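Local coordinates for protein phosphatase 2C (PDB 3D8K), which probably removes phosphate from phosphoserine and phosphothreonine side chains of proteins, as a manganese-dependent phosphatase of the PP2C family, at residues D55-R60 with G222-T227; E83-Q88 with T167-S172; G94-A99 with G231-K236; K199-V204 with G209-V214; F273-S278 with K311-I316. All coordinates share one frame; numbering follows the deposited sequence.

How the contacts relate
Contact 1 touches three of the others: its centre lies about 13 Å from that of contact 3, 14 Å from contact 4 and 16 Å from contact 5. The loop 222-227 joins the first two, packing Val223 and Val224 on Phe235 and bonding Thr227 to Glu200. Asp55 makes a weak ion pair with Lys314 and a weak hydrogen bond with Asn315 of contact 5, near where active PP2C relatives bind metal. A sulfate, probably from the crystallisation liquor, lies at Arg201 in contact 4. Contacts 2 and 3 share helix 82-97, their centres about 20 Å apart, and contact 2 lies within the core. Contacts 2 and 5 stand on opposite sides of the chain's centre, about 27 Å apart.

Contact 1. Residues D55-R60 with G222-T227; sequences DGFQGR and GVVPMT
One aromatic ring, Phe57, meets three consecutive residues, Val224, Pro225 and Met226, and stands where PP2C phosphatases usually have a histidine. Asp55 to Gly59 corresponds to their Asp-Gly-His-x-Gly motif, whose aspartate and first glycine bind metal in active relatives. No hydrogen bond joins the two loops. Pro225 comes over a face of the ring: its CD stands 4.3 Å from the centroid of the Phe57 ring and 21° off the ring normal, a CH-pi contact in which a carbon next to the proline nitrogen meets the pi cloud. CG of the same proline reaches back to CB of Phe57 at 4.1 Å. Val224 and Met226 come in obliquely. The branch of Val224 that touches is CG1, 4.2 Å from CZ at the far end of the Phe57 ring. Met226, a selenomethionine in this crystal, makes a Met-aromatic contact, with SE 5.3 Å from the Phe57 centroid; the bend at its chi3 (80°) folds the terminal CE back to lie 4.1 Å from Phe57 CD1. A flat apolar ring suits this place because it can offer a face to the rigid proline and still reach flexible and branched neighbours. Gly59, with positive phi, turns the chain after Phe57 in a conformation that suits glycine. The phenylalanine thus ties the loop that forms part of the metal site in those relatives to the outlying loop 222-227. The first of these leads from strand 48-55 of the six-stranded sheet into helix 61-74, and the second follows the hairpin of strands 211-214 and 217-220.

Contact 2. Residues E83-Q88 with T167-S172; sequences EEITRQ and TIHVAS
Ile85 meets Ala171 closely on the inner face of helix 82-97, whereas it approaches His169 more loosely. In the tight part, CG2 of Ile85 sits 3.8 Å from CB of Ala171, methyl against methyl. Opposite the backbone N about the CA-CB bond, with chi1 at -63° for CG1, that branch is aimed at the strand. Alanine suits the spot because its single methyl lets the helix come near the sheet; the CA atoms of Ile85 and Ala171 are 7.4 Å apart. The other, longer branch of the isoleucine runs along the strand, and its CD1 ends 4.4 Å from CD2 of His169, obliquely to the imidazole. Phe111 of the adjoining strand touches both Ile85 and His169, so the isoleucine beds into apolar surface from two strands.

Away from this seam the helix turns polar. Glu83 is exposed and Thr86 partly so, and NE of Arg87 lies 3.9 Å from OE2 of Glu84, a long ion pair one turn apart. The same glutamate makes a salt bridge to Arg156 of the second subunit, a stronger partner, which brings this polar side to the subunit interface. The contact therefore joins helix to sheet in the layered PP2C fold: helix 82-97 lies over the six-stranded sheet, and strand 165-173 runs there between strands 106-115 and 253-259.

Contact 3. Residues G94-A99 with G231-K236; sequences GDLRAA and GSFDFK
Arg97 leaves its helix with CG swung far from the backbone N (chi1 158°), then bends at chi2 and at chi3 (48°), which lays the chain across the ring of Phe233. Its CB comes down over one face, 3.7 Å from the centroid of the Phe233 ring, a CH-pi contact. Further out the guanidinium follows the ring without stacking flat: the two planes are 36° apart, and Phe233 CD2 lies under the guanidinium, 3.5 Å from Arg97 NH1. Leu96 reaches the edge instead, its CD1 in the ring plane and 3.4 Å from Phe233 CE1. Face and edge of the phenylalanine are thus taken by neighbouring residues of one helix turn. The opposite face of the ring is turned to the carbonyl O of Gly231, in its own loop.

An arginine fits here because its long methylene chain packs on the ring while its charged end stays near solvent. Beyond it, NH1 of Arg97 is 4.2 Å from CB of Lys236, whose amino group turns away to a salt bridge with Asp93. The C-terminal part of helix 82-97, also packed on Trp65 of helix 61-74, here meets the long loop between strands 217-220 and 253-259.

Contact 4. Residues K199-V204 with G209-V214; sequences KERHRV and GVFTTV. With SO4 (sulfate ion), chain G.
Val204 and Phe211 form the first shell: CG1 of the valine lies 3.6 Å from CE1 of the Phe211 ring, and the two side chains cross at about a right angle. The valine's CB is almost as near, 3.7 Å from Phe211 CZ, so the branched residue meets the far end of the ring broadly. Arg201, one turn earlier, adds its aliphatic part, CG to Phe211 CE1 at 4.3 Å. At the turn, Gly209 N gives a weak hydrogen bond to Val204 O, 3.4 Å long and bent to 132°; without a side chain, the glycine can lie close against the valine.

Further out, on a flank of the helix, NH2 of Arg203 meets OE1 of Glu200 in a 2.7 Å salt bridge, on the syn side but 28° out of the carboxylate plane, and close to its own guanidinium plane. The same arginine also bonds the backbone oxygens of Thr227 and Leu247, which fixes its rotation and ties the helix to two loops. NH1 of Arg201 bonds His198 ND1; a sulfate, probably from the crystallisation liquor, is modelled beside it, but too close for its position to be trusted. After helix 198-206 the chain turns back, so that the hairpin of strands 211-214 and 217-220 packs on the helix, where Leu220 touches both Val204 and Phe211; helix and hairpin probably belong to the flap found in PP2C phosphatases.

Contact 5. Residues F273-S278 with K311-I316; sequences FAHFRS and KVTKNI
His275 and Lys311 bring two irregular loops together with their CA atoms 7.1 Å apart and no hydrogen bond between the segments. Chi1 of -69° places the imidazole of His275 opposite its own carbonyl carbon and carries it to the loop 311-316, where its side chain and that of Lys311 lie side by side and point the same way. CA of Lys311 lies over one face of the ring, and NE2 of His275 is 3.7 Å from CB of that lysine. Near the same ring lies Lys311 O, 3.4 Å from His275 CE1; the oxygen is equally near ND1, but the angle is too poor for a hydrogen bond. Thr313 comes from another side, with OG1 in the ring plane at its edge, 3.6 Å from His275 CE1. A small polar ring suits this exposed place, since it can pack on backbone and still face water; the lysine adds its first carbons while its charged end leads away.

Beyond the touching residues, Lys314 and Asn315 turn to Asp55, making a weak ion pair and a weak hydrogen bond. In active PP2C relatives a metal-binding aspartate commonly precedes this asparagine, so the lysine is a notable departure. The first loop runs from strand 264-268 to helix 279-288, which Ser278 N-caps through Ala281 N, and the second joins helix 296-309 to strand 316-322, neighbour of strand 264-268 in the eight-stranded sheet.

Contact 1. Residues D55-R60 with G222-T227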
# COMPACT_ATOMS: atom_id res chain seq x y z
N ASP C 55 17.28 6.81 32.05
CA ASP C 55 18.20 6.35 33.08
C ASP C 55 17.49 6.40 34.42
O ASP C 55 17.24 7.48 34.97
CB ASP C 55 19.46 7.23 33.08
CG ASP C 55 20.48 6.77 34.09
OD1 ASP C 55 20.65 5.53 34.23
OD2 ASP C 55 21.12 7.63 34.74
N GLY C 56 17.16 5.23 34.96
CA GLY C 56 16.44 5.16 36.22
C GLY C 56 17.23 5.05 37.51
O GLY C 56 18.24 4.34 37.57
N PHE C 57 16.80 5.76 38.55
CA PHE C 57 17.50 5.66 39.82
C PHE C 57 16.90 4.60 40.71
O PHE C 57 15.70 4.61 41.04
CB PHE C 57 17.58 6.99 40.56
CG PHE C 57 16.43 7.91 40.32
CD1 PHE C 57 16.32 8.62 39.12
CD2 PHE C 57 15.50 8.14 41.33
CE1 PHE C 57 15.31 9.55 38.94
CE2 PHE C 57 14.48 9.07 41.16
CZ PHE C 57 14.39 9.78 39.96
N GLN C 58 17.77 3.66 41.08
CA GLN C 58 17.43 2.51 41.90
C GLN C 58 16.08 1.91 41.55
O GLN C 58 15.07 2.10 42.23
CB GLN C 58 17.57 2.89 43.37
CG GLN C 58 19.04 3.15 43.71
CD GLN C 58 20.01 2.29 42.87
OE1 GLN C 58 20.11 2.46 41.64
NE2 GLN C 58 20.72 1.37 43.52
N GLY C 59 16.13 1.18 40.43
CA GLY C 59 14.97 0.53 39.88
C GLY C 59 14.94 0.74 38.38
O GLY C 59 15.25 1.84 37.89
N ARG C 60 14.56 -0.29 37.63
CA ARG C 60 14.48 -0.18 36.19
C ARG C 60 13.03 -0.05 35.73
O ARG C 60 12.77 0.29 34.58
CB ARG C 60 15.12 -1.40 35.53
CG ARG C 60 15.25 -1.26 34.03
CD ARG C 60 15.94 -2.46 33.40
NE ARG C 60 15.04 -3.60 33.25
CZ ARG C 60 15.37 -4.73 32.63
NH1 ARG C 60 16.58 -4.86 32.10
NH2 ARG C 60 14.49 -5.72 32.54
N GLY C 222 17.25 14.36 50.12
CA GLY C 222 17.97 13.25 50.71
C GLY C 222 17.68 11.96 49.97
O GLY C 222 17.94 10.89 50.50
N VAL C 223 17.11 12.04 48.77
CA VAL C 223 16.88 10.81 48.03
C VAL C 223 17.17 10.93 46.52
O VAL C 223 17.78 10.05 45.92
CB VAL C 223 15.43 10.23 48.29
CG1 VAL C 223 14.83 10.80 49.56
CG2 VAL C 223 14.51 10.47 47.11
N VAL C 224 16.81 12.05 45.91
CA VAL C 224 16.99 12.22 44.48
C VAL C 224 18.36 12.70 43.98
O VAL C 224 18.92 13.68 44.45
CB VAL C 224 15.91 13.14 43.94
CG1 VAL C 224 15.69 12.86 42.48
CG2 VAL C 224 14.62 12.92 44.71
N PRO C 225 18.90 12.00 42.97
CA PRO C 225 20.21 12.33 42.38
C PRO C 225 20.17 13.50 41.41
O PRO C 225 21.22 14.00 41.02
CB PRO C 225 20.61 11.03 41.68
CG PRO C 225 19.73 9.98 42.32
CD PRO C 225 18.44 10.69 42.50
N MSE C 226 18.97 13.93 41.03
CA MSE C 226 18.82 15.05 40.09
C MSE C 226 17.66 15.98 40.46
O MSE C 226 16.93 15.72 41.40
CB MSE C 226 18.64 14.49 38.68
CG MSE C 226 17.55 13.47 38.61
SE MSE C 226 17.61 12.43 36.94
CE MSE C 226 19.06 11.23 37.55
N THR C 227 17.50 17.08 39.72
CA THR C 227 16.44 18.03 40.05
C THR C 227 15.22 17.87 39.15
O THR C 227 14.17 18.48 39.37
CB THR C 227 16.98 19.47 39.99
OG1 THR C 227 17.48 19.73 38.68
CG2 THR C 227 18.11 19.67 41.00

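Contact 2. Residues E83-Q88 with T167-S172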
# COMPACT_ATOMS: atom_id res chain seq x y z
N GLU C 83 5.83 23.35 23.10
CA GLU C 83 4.49 23.23 23.68
C GLU C 83 3.91 21.83 23.60
O GLU C 83 3.39 21.30 24.59
CB GLU C 83 3.53 24.21 23.02
CG GLU C 83 4.07 25.63 22.96
CD GLU C 83 4.52 26.06 21.57
OE1 GLU C 83 3.66 26.53 20.79
OE2 GLU C 83 5.72 25.90 21.25
N GLU C 84 4.01 21.22 22.42
CA GLU C 84 3.49 19.88 22.23
C GLU C 84 4.31 18.80 22.94
O GLU C 84 3.75 17.83 23.43
CB GLU C 84 3.40 19.57 20.74
CG GLU C 84 2.19 18.73 20.38
CD GLU C 84 0.88 19.46 20.68
OE1 GLU C 84 0.65 20.54 20.10
OE2 GLU C 84 0.09 18.94 21.49
N ILE C 85 5.62 18.98 23.01
CA ILE C 85 6.49 18.01 23.66
C ILE C 85 6.36 18.07 25.18
O ILE C 85 6.44 17.04 25.87
CB ILE C 85 7.97 18.23 23.27
CG1 ILE C 85 8.16 18.03 21.76
CG2 ILE C 85 8.86 17.26 24.01
CD1 ILE C 85 9.57 18.38 21.26
N THR C 86 6.16 19.27 25.70
CA THR C 86 6.02 19.48 27.14
C THR C 86 4.71 18.88 27.65
O THR C 86 4.66 18.28 28.72
CB THR C 86 6.05 20.98 27.48
OG1 THR C 86 7.37 21.48 27.28
CG2 THR C 86 5.63 21.22 28.91
N ARG C 87 3.66 19.04 26.86
CA ARG C 87 2.33 18.55 27.20
C ARG C 87 2.28 17.04 27.35
O ARG C 87 1.60 16.52 28.23
CB ARG C 87 1.33 18.99 26.14
CG ARG C 87 -0.06 18.49 26.37
CD ARG C 87 -0.92 18.73 25.14
NE ARG C 87 -1.17 20.15 24.93
CZ ARG C 87 -1.91 20.89 25.74
NH1 ARG C 87 -2.46 20.35 26.82
NH2 ARG C 87 -2.10 22.18 25.47
N GLN C 88 3.01 16.34 26.50
CA GLN C 88 3.02 14.89 26.54
C GLN C 88 3.80 14.42 27.77
O GLN C 88 3.47 13.39 28.38
CB GLN C 88 3.64 14.35 25.26
CG GLN C 88 2.86 13.21 24.63
CD GLN C 88 1.37 13.50 24.50
OE1 GLN C 88 0.98 14.56 24.01
NE2 GLN C 88 0.55 12.56 24.91
N THR C 167 17.01 19.13 11.40
CA THR C 167 16.49 19.86 12.54
C THR C 167 16.47 18.95 13.75
O THR C 167 15.91 17.86 13.71
CB THR C 167 15.08 20.38 12.31
OG1 THR C 167 15.13 21.47 11.40
CG2 THR C 167 14.48 20.85 13.60
N ILE C 168 17.10 19.39 14.83
CA ILE C 168 17.15 18.60 16.03
C ILE C 168 16.41 19.22 17.19
O ILE C 168 16.58 20.39 17.52
CB ILE C 168 18.58 18.36 16.48
CG1 ILE C 168 19.32 17.53 15.44
CG2 ILE C 168 18.59 17.68 17.85
CD1 ILE C 168 20.82 17.47 15.66
N HIS C 169 15.55 18.41 17.81
CA HIS C 169 14.79 18.83 18.98
C HIS C 169 15.24 17.95 20.12
O HIS C 169 15.21 16.72 20.03
CB HIS C 169 13.29 18.63 18.78
CG HIS C 169 12.63 19.73 18.03
ND1 HIS C 169 12.68 19.84 16.66
CD2 HIS C 169 11.89 20.78 18.46
CE1 HIS C 169 12.00 20.90 16.28
NE2 HIS C 169 11.51 21.50 17.35
N VAL C 170 15.68 18.57 21.20
CA VAL C 170 16.07 17.76 22.32
C VAL C 170 15.17 18.07 23.49
O VAL C 170 15.01 19.22 23.87
CB VAL C 170 17.52 18.02 22.72
CG1 VAL C 170 17.88 17.15 23.93
CG2 VAL C 170 18.44 17.72 21.55
N ALA C 171 14.57 17.03 24.04
CA ALA C 171 13.70 17.16 25.21
C ALA C 171 14.47 16.52 26.34
O ALA C 171 14.38 15.31 26.53
CB ALA C 171 12.39 16.42 24.98
N SER C 172 15.23 17.32 27.09
CA SER C 172 16.02 16.79 28.20
C SER C 172 15.35 17.00 29.56
O SER C 172 14.79 18.06 29.84
CB SER C 172 17.42 17.42 28.23
OG SER C 172 17.43 18.66 28.91

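Contact 3. Residues G94-A99 with G231-K236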
# COMPACT_ATOMS: atom_id res chain seq x y z
N GLY C 94 2.02 11.82 34.44
CA GLY C 94 0.75 11.63 35.10
C GLY C 94 0.36 10.17 35.11
O GLY C 94 0.17 9.58 36.17
N ASP C 95 0.28 9.56 33.93
CA ASP C 95 -0.11 8.17 33.82
C ASP C 95 0.87 7.25 34.52
O ASP C 95 0.50 6.17 34.98
CB ASP C 95 -0.27 7.79 32.35
CG ASP C 95 -1.28 8.68 31.62
OD1 ASP C 95 -1.53 8.45 30.41
OD2 ASP C 95 -1.83 9.61 32.25
N LEU C 96 2.12 7.67 34.62
CA LEU C 96 3.12 6.84 35.28
C LEU C 96 2.84 6.77 36.79
O LEU C 96 3.01 5.72 37.42
CB LEU C 96 4.52 7.39 34.99
CG LEU C 96 5.76 6.72 35.59
CD1 LEU C 96 5.91 7.16 37.01
CD2 LEU C 96 5.65 5.20 35.50
N ARG C 97 2.40 7.88 37.36
CA ARG C 97 2.07 7.91 38.78
C ARG C 97 1.01 6.84 39.11
O ARG C 97 1.03 6.23 40.19
CB ARG C 97 1.56 9.30 39.15
CG ARG C 97 0.72 9.33 40.41
CD ARG C 97 0.97 10.60 41.21
NE ARG C 97 0.91 11.80 40.38
CZ ARG C 97 1.29 13.01 40.81
NH1 ARG C 97 1.75 13.15 42.05
NH2 ARG C 97 1.21 14.06 40.01
N ALA C 98 0.09 6.62 38.18
CA ALA C 98 -0.98 5.64 38.34
C ALA C 98 -0.49 4.20 38.16
O ALA C 98 -1.18 3.25 38.51
CB ALA C 98 -2.10 5.93 37.37
N ALA C 99 0.69 4.04 37.59
CA ALA C 99 1.25 2.71 37.39
C ALA C 99 1.83 2.22 38.71
O ALA C 99 2.25 1.08 38.83
CB ALA C 99 2.34 2.76 36.32
N GLY C 231 9.89 9.79 38.01
CA GLY C 231 9.29 9.22 39.20
C GLY C 231 9.22 10.17 40.40
O GLY C 231 8.59 11.24 40.34
N SER C 232 9.88 9.76 41.49
CA SER C 232 9.97 10.51 42.73
C SER C 232 8.74 11.37 43.01
O SER C 232 8.84 12.60 43.02
CB SER C 232 11.22 11.38 42.70
OG SER C 232 12.29 10.69 42.08
N PHE C 233 7.60 10.75 43.27
CA PHE C 233 6.39 11.53 43.50
C PHE C 233 6.28 12.22 44.83
O PHE C 233 5.50 13.17 44.98
CB PHE C 233 5.16 10.67 43.24
CG PHE C 233 5.01 10.32 41.82
CD1 PHE C 233 5.49 9.11 41.34
CD2 PHE C 233 4.51 11.26 40.92
CE1 PHE C 233 5.48 8.85 39.97
CE2 PHE C 233 4.49 11.01 39.55
CZ PHE C 233 4.98 9.80 39.08
N ASP C 234 7.07 11.75 45.80
CA ASP C 234 7.10 12.34 47.12
C ASP C 234 7.54 13.78 47.01
O ASP C 234 7.47 14.53 47.98
CB ASP C 234 8.09 11.60 48.02
CG ASP C 234 7.54 10.31 48.54
OD1 ASP C 234 6.33 10.05 48.39
OD2 ASP C 234 8.33 9.53 49.12
N PHE C 235 8.01 14.17 45.83
CA PHE C 235 8.49 15.52 45.60
C PHE C 235 7.79 16.14 44.42
O PHE C 235 8.33 17.02 43.73
CB PHE C 235 9.99 15.50 45.34
CG PHE C 235 10.77 14.79 46.40
CD1 PHE C 235 10.92 13.41 46.35
CD2 PHE C 235 11.33 15.49 47.45
CE1 PHE C 235 11.62 12.74 47.33
CE2 PHE C 235 12.04 14.84 48.44
CZ PHE C 235 12.18 13.46 48.39
N LYS C 236 6.57 15.68 44.17
CA LYS C 236 5.80 16.22 43.07
C LYS C 236 4.54 16.78 43.70
O LYS C 236 4.04 16.22 44.67
CB LYS C 236 5.48 15.09 42.08
CG LYS C 236 5.78 15.42 40.61
CD LYS C 236 7.28 15.44 40.32
CE LYS C 236 7.81 14.11 39.83
NZ LYS C 236 7.69 13.95 38.35

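Contact 4. Residues K199-V204 with G209-V214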
# COMPACT_ATOMS: atom_id res chain seq x y z
N LYS C 199 20.51 27.58 38.26
CA LYS C 199 19.07 27.74 38.12
C LYS C 199 18.28 26.64 38.83
O LYS C 199 17.33 26.93 39.56
CB LYS C 199 18.68 27.80 36.63
CG LYS C 199 19.18 29.05 35.90
CD LYS C 199 18.28 30.26 36.10
CE LYS C 199 16.91 30.05 35.46
NZ LYS C 199 16.00 31.22 35.61
N GLU C 200 18.67 25.39 38.63
CA GLU C 200 17.98 24.27 39.26
C GLU C 200 18.00 24.33 40.78
O GLU C 200 16.97 24.30 41.44
CB GLU C 200 18.59 22.96 38.79
CG GLU C 200 18.22 22.64 37.36
CD GLU C 200 16.73 22.54 37.19
OE1 GLU C 200 16.13 21.65 37.82
OE2 GLU C 200 16.15 23.35 36.44
N ARG C 201 19.21 24.41 41.32
CA ARG C 201 19.43 24.49 42.74
C ARG C 201 18.60 25.66 43.27
O ARG C 201 18.03 25.61 44.36
CB ARG C 201 20.91 24.74 42.99
CG ARG C 201 21.37 24.67 44.42
CD ARG C 201 22.58 25.59 44.63
NE ARG C 201 23.58 25.51 43.56
CZ ARG C 201 23.90 26.51 42.76
NH1 ARG C 201 23.31 27.69 42.88
NH2 ARG C 201 24.82 26.34 41.81
N HIS C 202 18.51 26.72 42.48
CA HIS C 202 17.75 27.87 42.91
C HIS C 202 16.25 27.59 42.93
O HIS C 202 15.58 27.82 43.94
CB HIS C 202 18.04 29.08 42.03
CG HIS C 202 17.68 30.37 42.67
ND1 HIS C 202 16.38 30.69 43.02
CD2 HIS C 202 18.45 31.39 43.12
CE1 HIS C 202 16.37 31.85 43.66
NE2 HIS C 202 17.62 32.29 43.73
N ARG C 203 15.72 27.09 41.82
CA ARG C 203 14.30 26.76 41.73
C ARG C 203 13.89 25.91 42.92
O ARG C 203 13.02 26.30 43.70
CB ARG C 203 14.00 25.98 40.44
CG ARG C 203 12.57 25.42 40.40
CD ARG C 203 12.26 24.75 39.08
NE ARG C 203 13.10 23.59 38.85
CZ ARG C 203 13.02 22.47 39.55
NH1 ARG C 203 12.13 22.37 40.52
NH2 ARG C 203 13.84 21.46 39.30
N VAL C 204 14.52 24.76 43.04
CA VAL C 204 14.23 23.82 44.12
C VAL C 204 14.27 24.45 45.50
O VAL C 204 13.29 24.37 46.25
CB VAL C 204 15.22 22.63 44.12
CG1 VAL C 204 14.94 21.73 45.29
CG2 VAL C 204 15.11 21.85 42.81
N GLY C 209 12.13 22.71 48.95
CA GLY C 209 12.83 21.44 49.05
C GLY C 209 14.26 21.62 49.53
O GLY C 209 14.85 22.67 49.29
N VAL C 210 14.83 20.63 50.19
CA VAL C 210 16.19 20.79 50.66
C VAL C 210 17.14 19.68 50.22
O VAL C 210 16.80 18.49 50.26
CB VAL C 210 16.25 20.95 52.24
CG1 VAL C 210 14.88 21.26 52.79
CG2 VAL C 210 16.82 19.73 52.90
N PHE C 211 18.33 20.08 49.78
CA PHE C 211 19.34 19.12 49.38
C PHE C 211 20.11 18.83 50.65
O PHE C 211 20.29 19.72 51.49
CB PHE C 211 20.30 19.72 48.35
CG PHE C 211 19.65 20.13 47.07
CD1 PHE C 211 19.08 21.38 46.93
CD2 PHE C 211 19.63 19.26 45.98
CE1 PHE C 211 18.50 21.77 45.71
CE2 PHE C 211 19.05 19.63 44.77
CZ PHE C 211 18.48 20.90 44.63
N THR C 212 20.55 17.59 50.81
CA THR C 212 21.30 17.25 52.00
C THR C 212 22.16 16.05 51.64
O THR C 212 21.74 15.20 50.87
CB THR C 212 20.33 16.95 53.17
OG1 THR C 212 21.07 16.86 54.39
CG2 THR C 212 19.57 15.68 52.93
N THR C 213 23.38 15.98 52.18
CA THR C 213 24.24 14.87 51.82
C THR C 213 23.90 13.57 52.51
O THR C 213 23.76 13.50 53.73
CB THR C 213 25.75 15.18 52.04
OG1 THR C 213 26.26 14.36 53.10
CG2 THR C 213 25.95 16.62 52.37
N VAL C 214 23.78 12.54 51.69
CA VAL C 214 23.46 11.21 52.14
C VAL C 214 24.38 10.21 51.45
O VAL C 214 24.40 10.09 50.23
CB VAL C 214 21.98 10.88 51.81
CG1 VAL C 214 21.77 9.39 51.74
CG2 VAL C 214 21.09 11.47 52.87
S SO4 G . 22.91 28.64 46.25
O1 SO4 G . 21.90 28.86 47.29
O2 SO4 G . 23.87 29.77 46.26
O3 SO4 G . 23.63 27.39 46.53
O4 SO4 G . 22.24 28.57 44.95

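Contact 5. Residues F273-S278 with K311-I316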
# COMPACT_ATOMS: atom_id res chain seq x y z
N PHE C 273 29.39 9.86 30.72
CA PHE C 273 30.27 11.02 30.85
C PHE C 273 30.73 11.25 32.28
O PHE C 273 31.33 12.28 32.60
CB PHE C 273 29.54 12.27 30.34
CG PHE C 273 28.90 12.09 28.98
CD1 PHE C 273 28.12 13.10 28.45
CD2 PHE C 273 29.08 10.93 28.24
CE1 PHE C 273 27.52 12.96 27.19
CE2 PHE C 273 28.48 10.78 26.99
CZ PHE C 273 27.70 11.80 26.47
N ALA C 274 30.48 10.27 33.14
CA ALA C 274 30.81 10.33 34.55
C ALA C 274 32.09 11.00 35.05
O ALA C 274 32.02 11.88 35.92
CB ALA C 274 30.75 8.94 35.13
N HIS C 275 33.25 10.61 34.53
CA HIS C 275 34.51 11.18 35.04
C HIS C 275 35.34 12.17 34.23
O HIS C 275 36.40 11.82 33.71
CB HIS C 275 35.44 10.04 35.47
CG HIS C 275 34.98 9.31 36.69
ND1 HIS C 275 33.78 8.63 36.75
CD2 HIS C 275 35.58 9.11 37.89
CE1 HIS C 275 33.67 8.05 37.93
NE2 HIS C 275 34.75 8.32 38.64
N PHE C 276 34.90 13.41 34.16
CA PHE C 276 35.66 14.42 33.44
C PHE C 276 35.87 15.64 34.32
O PHE C 276 34.92 16.15 34.91
CB PHE C 276 34.96 14.82 32.15
CG PHE C 276 35.26 13.90 31.00
CD1 PHE C 276 34.38 12.89 30.65
CD2 PHE C 276 36.42 14.06 30.26
CE1 PHE C 276 34.66 12.04 29.58
CE2 PHE C 276 36.70 13.23 29.19
CZ PHE C 276 35.82 12.22 28.85
N ARG C 277 37.11 16.11 34.39
CA ARG C 277 37.45 17.27 35.20
C ARG C 277 36.58 18.50 34.91
O ARG C 277 36.61 19.48 35.66
CB ARG C 277 38.92 17.62 34.98
CG ARG C 277 39.26 18.02 33.56
CD ARG C 277 40.76 18.11 33.37
NE ARG C 277 41.10 18.89 32.19
CZ ARG C 277 42.34 19.21 31.84
NH1 ARG C 277 43.36 18.81 32.58
NH2 ARG C 277 42.56 19.95 30.75
N SER C 278 35.82 18.45 33.82
CA SER C 278 34.96 19.57 33.44
C SER C 278 33.99 19.15 32.34
O SER C 278 34.18 18.13 31.68
CB SER C 278 35.80 20.74 32.93
OG SER C 278 36.35 20.44 31.66
N LYS C 311 36.75 5.32 35.84
CA LYS C 311 35.99 4.46 36.74
C LYS C 311 34.51 4.36 36.40
O LYS C 311 33.89 5.33 35.96
CB LYS C 311 36.17 4.92 38.19
CG LYS C 311 37.17 4.07 38.96
CD LYS C 311 36.66 2.65 39.17
CE LYS C 311 37.59 1.86 40.07
NZ LYS C 311 38.93 1.73 39.46
N VAL C 312 33.96 3.17 36.57
CA VAL C 312 32.55 2.94 36.32
C VAL C 312 31.93 2.98 37.71
O VAL C 312 32.47 2.40 38.65
CB VAL C 312 32.27 1.55 35.68
CG1 VAL C 312 33.40 1.18 34.75
CG2 VAL C 312 32.08 0.48 36.76
N THR C 313 30.82 3.68 37.84
CA THR C 313 30.16 3.77 39.13
C THR C 313 28.74 3.31 38.88
O THR C 313 28.36 2.19 39.23
CB THR C 313 30.19 5.22 39.65
OG1 THR C 313 31.55 5.68 39.70
CG2 THR C 313 29.60 5.31 41.05
N LYS C 314 27.95 4.19 38.26
CA LYS C 314 26.57 3.89 37.94
C LYS C 314 26.62 2.99 36.70
O LYS C 314 27.65 2.37 36.42
CB LYS C 314 25.86 5.20 37.62
CG LYS C 314 24.35 5.23 37.83
CD LYS C 314 23.86 6.68 37.85
CE LYS C 314 22.36 6.79 38.04
NZ LYS C 314 21.92 8.22 38.12
N ASN C 315 25.51 2.88 35.98
CA ASN C 315 25.49 2.07 34.76
C ASN C 315 25.87 2.97 33.57
O ASN C 315 25.90 4.20 33.70
CB ASN C 315 24.10 1.43 34.58
CG ASN C 315 22.97 2.37 34.97
OD1 ASN C 315 21.83 1.93 35.16
ND2 ASN C 315 23.26 3.66 35.07
N ILE C 316 26.16 2.37 32.42
CA ILE C 316 26.58 3.15 31.25
C ILE C 316 25.85 2.82 29.95
O ILE C 316 25.73 1.66 29.55
CB ILE C 316 28.11 2.96 31.02
CG1 ILE C 316 28.88 3.36 32.28
CG2 ILE C 316 28.58 3.78 29.83
CD1 ILE C 316 30.35 3.01 32.22